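CT398 (Chlamydia trachomatis, PDB 4ILO) is of unknown function but, with its long coiled-coil hairpin and C4-type zinc ribbon, possibly binds DNA or RNA. Local coordinates at residues A[207-218]-A[225-235]. Residues are numbered along the deposited sequence; the frame is centred on the assembly and turned at random.
Sequences IALTPQHENLVR and FCEHCSRILYW. With ZN (zinc ion), chain C; EDO (1,2-ethanediol), chain D.
H213 and F225 carry the direct hydrogen bond between helix 211-218 and the second zinc knuckle of a C4-type zinc ribbon, a worked example of how so small a domain supplements its metal with side-chain contacts. H213 NE2 donates to F225 O at 2.8 Å, with an N-H...O angle of 148°; the acceptor lies near the ring plane, but the donor stands above the plane of the carbonyl. Putting CG opposite the backbone N (chi1 -153°) carries the ring across to the knuckle, and E227 CG rests on one face in a CH-pi contact, displaced toward the rim. Two waters extend the polar seam: one links A208 O to H228 NE2, the other T210 N to E227 OE2. T210 also caps the helix, its OG1 accepting from H213 N.

Apolar contacts fill the middle. L209 and L233 meet tip to tip, CD2 to CD1 at 3.7 Å, while V217 sets CG1 against the backbone of Y234 and turns CG2 toward L233 CB. I197 of strand 194-198 touches both leucines. Further out, I207 CG2 sits over the centre of the H228 imidazole, 3.4 Å from the ring centroid.

At the far end of the helix, R218 bends at chi2 and chi3 to lie flat on W235, guanidinium and indole planes 13° apart, with CD over the six-membered ring. E214 OE2 forms a salt bridge with R200 and a long one with R218 NH2.

The knuckle itself is held by zinc, which C226 and C229 bind together with C202 and C205. Backbone N-H groups of H228 and C229 point at C226 SG, probably tempering its thiolate charge, and R231 NH1 donates to C229 SG at 3.4 Å, the sulfur lying in the guanidinium plane.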
loop_
_atom_site.group_PDB
_atom_site.type_symbol
_atom_site.label_atom_id
_atom_site.label_comp_id
_atom_site.label_asym_id
_atom_site.label_seq_id
_atom_site.Cartn_x
_atom_site.Cartn_y
_atom_site.Cartn_z
ATOM N N ILE A 207 -31.227 -24.510 7.735
ATOM C CA ILE A 207 -32.540 -24.486 8.364
ATOM C C ILE A 207 -33.401 -25.604 7.752
ATOM O O ILE A 207 -33.421 -25.799 6.526
ATOM C CB ILE A 207 -33.158 -23.075 8.254
ATOM C CG1 ILE A 207 -32.245 -22.077 9.030
ATOM C CG2 ILE A 207 -34.611 -23.038 8.764
ATOM C CD1 ILE A 207 -32.770 -20.631 9.142
ATOM N N ALA A 208 -34.047 -26.396 8.616
ATOM C CA ALA A 208 -34.825 -27.551 8.162
ATOM C C ALA A 208 -36.063 -27.135 7.363
ATOM O O ALA A 208 -36.734 -26.140 7.667
ATOM C CB ALA A 208 -35.273 -28.395 9.358
ATOM N N LEU A 209 -36.374 -27.906 6.331
ATOM C CA LEU A 209 -37.595 -27.656 5.585
ATOM C C LEU A 209 -38.770 -28.317 6.287
ATOM O O LEU A 209 -38.630 -29.370 6.931
ATOM C CB LEU A 209 -37.493 -28.251 4.193
ATOM C CG LEU A 209 -36.526 -27.667 3.173
ATOM C CD1 LEU A 209 -35.009 -27.706 3.608
ATOM C CD2 LEU A 209 -36.749 -28.494 1.933
ATOM N N THR A 210 -39.934 -27.688 6.175
ATOM C CA THR A 210 -41.146 -28.398 6.546
ATOM C C THR A 210 -41.319 -29.589 5.597
ATOM O O THR A 210 -40.893 -29.543 4.437
ATOM C CB THR A 210 -42.370 -27.474 6.454
ATOM O OG1 THR A 210 -42.651 -27.196 5.082
ATOM C CG2 THR A 210 -42.154 -26.149 7.222
ATOM N N PRO A 211 -41.924 -30.681 6.066
ATOM C CA PRO A 211 -42.151 -31.829 5.155
ATOM C C PRO A 211 -42.924 -31.463 3.894
ATOM O O PRO A 211 -42.654 -31.994 2.808
ATOM C CB PRO A 211 -42.907 -32.831 6.035
ATOM C CG PRO A 211 -43.537 -31.982 7.119
ATOM C CD PRO A 211 -42.564 -30.863 7.380
ATOM N N GLN A 212 -43.885 -30.555 4.004
ATOM C CA GLN A 212 -44.580 -30.091 2.813
ATOM C C GLN A 212 -43.605 -29.507 1.794
ATOM O O GLN A 212 -43.700 -29.794 0.589
ATOM C CB GLN A 212 -45.600 -29.038 3.220
ATOM C CG GLN A 212 -45.833 -28.048 2.113
ATOM C CD GLN A 212 -47.082 -27.230 2.319
ATOM O OE1 GLN A 212 -47.114 -26.320 3.160
ATOM N NE2 GLN A 212 -48.130 -27.553 1.550
ATOM N N HIS A 213 -42.651 -28.679 2.269
ATOM C CA HIS A 213 -41.714 -28.016 1.372
ATOM C C HIS A 213 -40.781 -29.029 0.722
ATOM O O HIS A 213 -40.457 -28.917 -0.466
ATOM C CB HIS A 213 -40.935 -26.934 2.131
ATOM C CG HIS A 213 -40.465 -25.815 1.257
ATOM N ND1 HIS A 213 -41.332 -24.926 0.655
ATOM C CD2 HIS A 213 -39.223 -25.472 0.837
ATOM C CE1 HIS A 213 -40.645 -24.067 -0.077
ATOM N NE2 HIS A 213 -39.362 -24.376 0.017
ATOM N N GLU A 214 -40.351 -30.036 1.475
ATOM C CA GLU A 214 -39.569 -31.104 0.870
ATOM C C GLU A 214 -40.367 -31.807 -0.230
ATOM O O GLU A 214 -39.848 -32.037 -1.332
ATOM C CB GLU A 214 -39.116 -32.092 1.946
ATOM C CG GLU A 214 -38.435 -33.303 1.362
ATOM C CD GLU A 214 -37.740 -34.165 2.414
ATOM O OE1 GLU A 214 -37.925 -33.933 3.645
ATOM O OE2 GLU A 214 -37.007 -35.083 1.983
ATOM N N ASN A 215 -41.637 -32.133 0.039
ATOM C CA ASN A 215 -42.489 -32.684 -1.010
ATOM C C ASN A 215 -42.415 -31.834 -2.273
ATOM O O ASN A 215 -42.193 -32.355 -3.374
ATOM C CB ASN A 215 -43.933 -32.835 -0.514
ATOM C CG ASN A 215 -44.091 -33.993 0.484
ATOM O OD1 ASN A 215 -43.356 -34.984 0.421
ATOM N ND2 ASN A 215 -45.045 -33.867 1.411
ATOM N N LEU A 216 -42.560 -30.510 -2.125
ATOM C CA LEU A 216 -42.509 -29.627 -3.287
ATOM C C LEU A 216 -41.194 -29.767 -4.043
ATOM O O LEU A 216 -41.187 -29.785 -5.278
ATOM C CB LEU A 216 -42.698 -28.167 -2.861
ATOM C CG LEU A 216 -44.066 -27.724 -2.325
ATOM C CD1 LEU A 216 -43.972 -26.269 -1.857
ATOM C CD2 LEU A 216 -45.117 -27.877 -3.397
ATOM N N VAL A 217 -40.060 -29.829 -3.322
ATOM C CA VAL A 217 -38.766 -29.892 -4.003
ATOM C C VAL A 217 -38.639 -31.195 -4.785
ATOM O O VAL A 217 -38.152 -31.213 -5.920
ATOM C CB VAL A 217 -37.598 -29.721 -3.006
ATOM C CG1 VAL A 217 -36.280 -29.864 -3.730
ATOM C CG2 VAL A 217 -37.696 -28.374 -2.274
ATOM N N ARG A 218 -39.033 -32.306 -4.174
ATOM C CA ARG A 218 -38.945 -33.596 -4.851
ATOM C C ARG A 218 -39.722 -33.640 -6.172
ATOM O O ARG A 218 -39.322 -34.370 -7.100
ATOM C CB ARG A 218 -39.463 -34.689 -3.925
ATOM C CG ARG A 218 -38.514 -34.928 -2.775
ATOM C CD ARG A 218 -38.233 -36.387 -2.649
ATOM N NE ARG A 218 -38.080 -36.789 -1.267
ATOM C CZ ARG A 218 -37.865 -38.043 -0.894
ATOM N NH1 ARG A 218 -37.799 -39.018 -1.808
ATOM N NH2 ARG A 218 -37.723 -38.320 0.394
ATOM N N PHE A 225 -37.586 -22.554 -3.645
ATOM C CA PHE A 225 -36.602 -21.749 -2.934
ATOM C C PHE A 225 -36.712 -21.999 -1.438
ATOM O O PHE A 225 -37.810 -22.239 -0.915
ATOM C CB PHE A 225 -36.886 -20.271 -3.182
ATOM C CG PHE A 225 -37.030 -19.945 -4.611
ATOM C CD1 PHE A 225 -35.909 -19.853 -5.418
ATOM C CD2 PHE A 225 -38.297 -19.782 -5.175
ATOM C CE1 PHE A 225 -36.039 -19.542 -6.762
ATOM C CE2 PHE A 225 -38.455 -19.497 -6.535
ATOM C CZ PHE A 225 -37.329 -19.377 -7.333
ATOM N N CYS A 226 -35.562 -21.948 -0.755
ATOM C CA CYS A 226 -35.546 -22.047 0.696
ATOM C C CYS A 226 -36.385 -20.918 1.290
ATOM O O CYS A 226 -36.217 -19.741 0.927
ATOM C CB CYS A 226 -34.098 -21.926 1.218
ATOM S SG CYS A 226 -33.973 -22.073 3.027
ATOM N N GLU A 227 -37.276 -21.284 2.219
ATOM C CA GLU A 227 -38.167 -20.323 2.862
ATOM C C GLU A 227 -37.421 -19.351 3.774
ATOM O O GLU A 227 -37.998 -18.325 4.164
ATOM C CB GLU A 227 -39.244 -21.068 3.647
ATOM C CG GLU A 227 -40.242 -21.814 2.756
ATOM C CD GLU A 227 -41.477 -22.248 3.520
ATOM O OE1 GLU A 227 -42.455 -21.473 3.521
ATOM O OE2 GLU A 227 -41.465 -23.344 4.131
ATOM N N HIS A 228 -36.152 -19.622 4.090
ATOM C CA HIS A 228 -35.377 -18.749 4.979
ATOM C C HIS A 228 -34.258 -17.988 4.298
ATOM O O HIS A 228 -34.081 -16.797 4.574
ATOM C CB HIS A 228 -34.857 -19.566 6.166
ATOM C CG HIS A 228 -35.960 -20.346 6.821
ATOM N ND1 HIS A 228 -36.655 -19.883 7.919
ATOM C CD2 HIS A 228 -36.558 -21.509 6.465
ATOM C CE1 HIS A 228 -37.600 -20.748 8.240
ATOM N NE2 HIS A 228 -37.558 -21.747 7.378
ATOM N N CYS A 229 -33.499 -18.606 3.395
ATOM C CA CYS A 229 -32.416 -17.888 2.744
ATOM C C CYS A 229 -32.697 -17.555 1.291
ATOM O O CYS A 229 -31.932 -16.800 0.698
ATOM C CB CYS A 229 -31.090 -18.661 2.855
ATOM S SG CYS A 229 -30.923 -20.172 1.799
ATOM N N SER A 230 -33.746 -18.111 0.693
ATOM C CA SER A 230 -34.179 -17.820 -0.688
ATOM C C SER A 230 -33.325 -18.512 -1.755
ATOM O O SER A 230 -33.615 -18.316 -2.974
ATOM C CB SER A 230 -34.215 -16.313 -1.024
ATOM O OG SER A 230 -35.166 -15.610 -0.229
ATOM N N ARG A 231 -32.308 -19.289 -1.387
ATOM C CA ARG A 231 -31.575 -20.065 -2.368
ATOM C C ARG A 231 -32.493 -21.076 -3.062
ATOM O O ARG A 231 -33.520 -21.488 -2.519
ATOM C CB ARG A 231 -30.456 -20.836 -1.688
ATOM C CG ARG A 231 -29.339 -19.928 -1.115
ATOM C CD ARG A 231 -28.214 -20.780 -0.578
ATOM N NE ARG A 231 -26.988 -20.006 -0.351
ATOM C CZ ARG A 231 -26.774 -19.249 0.717
ATOM N NH1 ARG A 231 -27.705 -19.124 1.651
ATOM N NH2 ARG A 231 -25.623 -18.592 0.838
ATOM N N ILE A 232 -32.083 -21.497 -4.261
ATOM C CA ILE A 232 -32.794 -22.543 -5.017
ATOM C C ILE A 232 -32.435 -23.910 -4.440
ATOM O O ILE A 232 -31.252 -24.255 -4.340
ATOM C CB ILE A 232 -32.404 -22.483 -6.504
ATOM C CG1 ILE A 232 -32.903 -21.184 -7.129
ATOM C CG2 ILE A 232 -32.938 -23.725 -7.254
ATOM C CD1 ILE A 232 -32.125 -20.742 -8.345
ATOM N N LEU A 233 -33.450 -24.706 -4.089
ATOM C CA LEU A 233 -33.231 -26.037 -3.532
ATOM C C LEU A 233 -33.527 -27.106 -4.586
ATOM O O LEU A 233 -34.429 -26.963 -5.427
ATOM C CB LEU A 233 -34.153 -26.292 -2.330
ATOM C CG LEU A 233 -33.968 -25.587 -0.981
ATOM C CD1 LEU A 233 -35.186 -25.791 -0.111
ATOM C CD2 LEU A 233 -32.699 -26.111 -0.230
ATOM N N TYR A 234 -32.792 -28.213 -4.502
ATOM C CA TYR A 234 -33.004 -29.320 -5.418
ATOM C C TYR A 234 -32.708 -30.621 -4.683
ATOM O O TYR A 234 -32.126 -30.628 -3.598
ATOM C CB TYR A 234 -32.152 -29.186 -6.683
ATOM C CG TYR A 234 -30.676 -29.503 -6.462
ATOM C CD1 TYR A 234 -29.777 -28.498 -6.093
ATOM C CD2 TYR A 234 -30.176 -30.798 -6.635
ATOM C CE1 TYR A 234 -28.405 -28.758 -5.895
ATOM C CE2 TYR A 234 -28.791 -31.076 -6.446
ATOM C CZ TYR A 234 -27.921 -30.051 -6.069
ATOM O OH TYR A 234 -26.583 -30.296 -5.867
ATOM N N TRP A 235 -33.120 -31.722 -5.298
ATOM C CA TRP A 235 -33.080 -33.047 -4.696
ATOM C C TRP A 235 -32.015 -33.888 -5.394
ATOM O O TRP A 235 -32.059 -34.043 -6.624
ATOM C CB TRP A 235 -34.446 -33.702 -4.873
ATOM C CG TRP A 235 -34.537 -35.067 -4.301
ATOM C CD1 TRP A 235 -34.620 -36.250 -4.989
ATOM C CD2 TRP A 235 -34.566 -35.402 -2.916
ATOM N NE1 TRP A 235 -34.687 -37.300 -4.108
ATOM C CE2 TRP A 235 -34.660 -36.808 -2.829
ATOM C CE3 TRP A 235 -34.513 -34.649 -1.733
ATOM C CZ2 TRP A 235 -34.699 -37.480 -1.606
ATOM C CZ3 TRP A 235 -34.553 -35.317 -0.513
ATOM C CH2 TRP A 235 -34.643 -36.720 -0.462
HETATM ZN ZN ZN C . -31.668 -21.840 3.188
HETATM C C1 EDO D . -36.957 -28.169 -7.342
HETATM O O1 EDO D . -36.542 -29.472 -7.765
HETATM C C2 EDO D . -36.067 -27.165 -8.053
HETATM O O2 EDO D . -36.149 -25.945 -7.315
HETATM O O HOH W 1 -38.704 -24.366 7.322
HETATM O O HOH W 2 -39.655 -24.915 4.851
#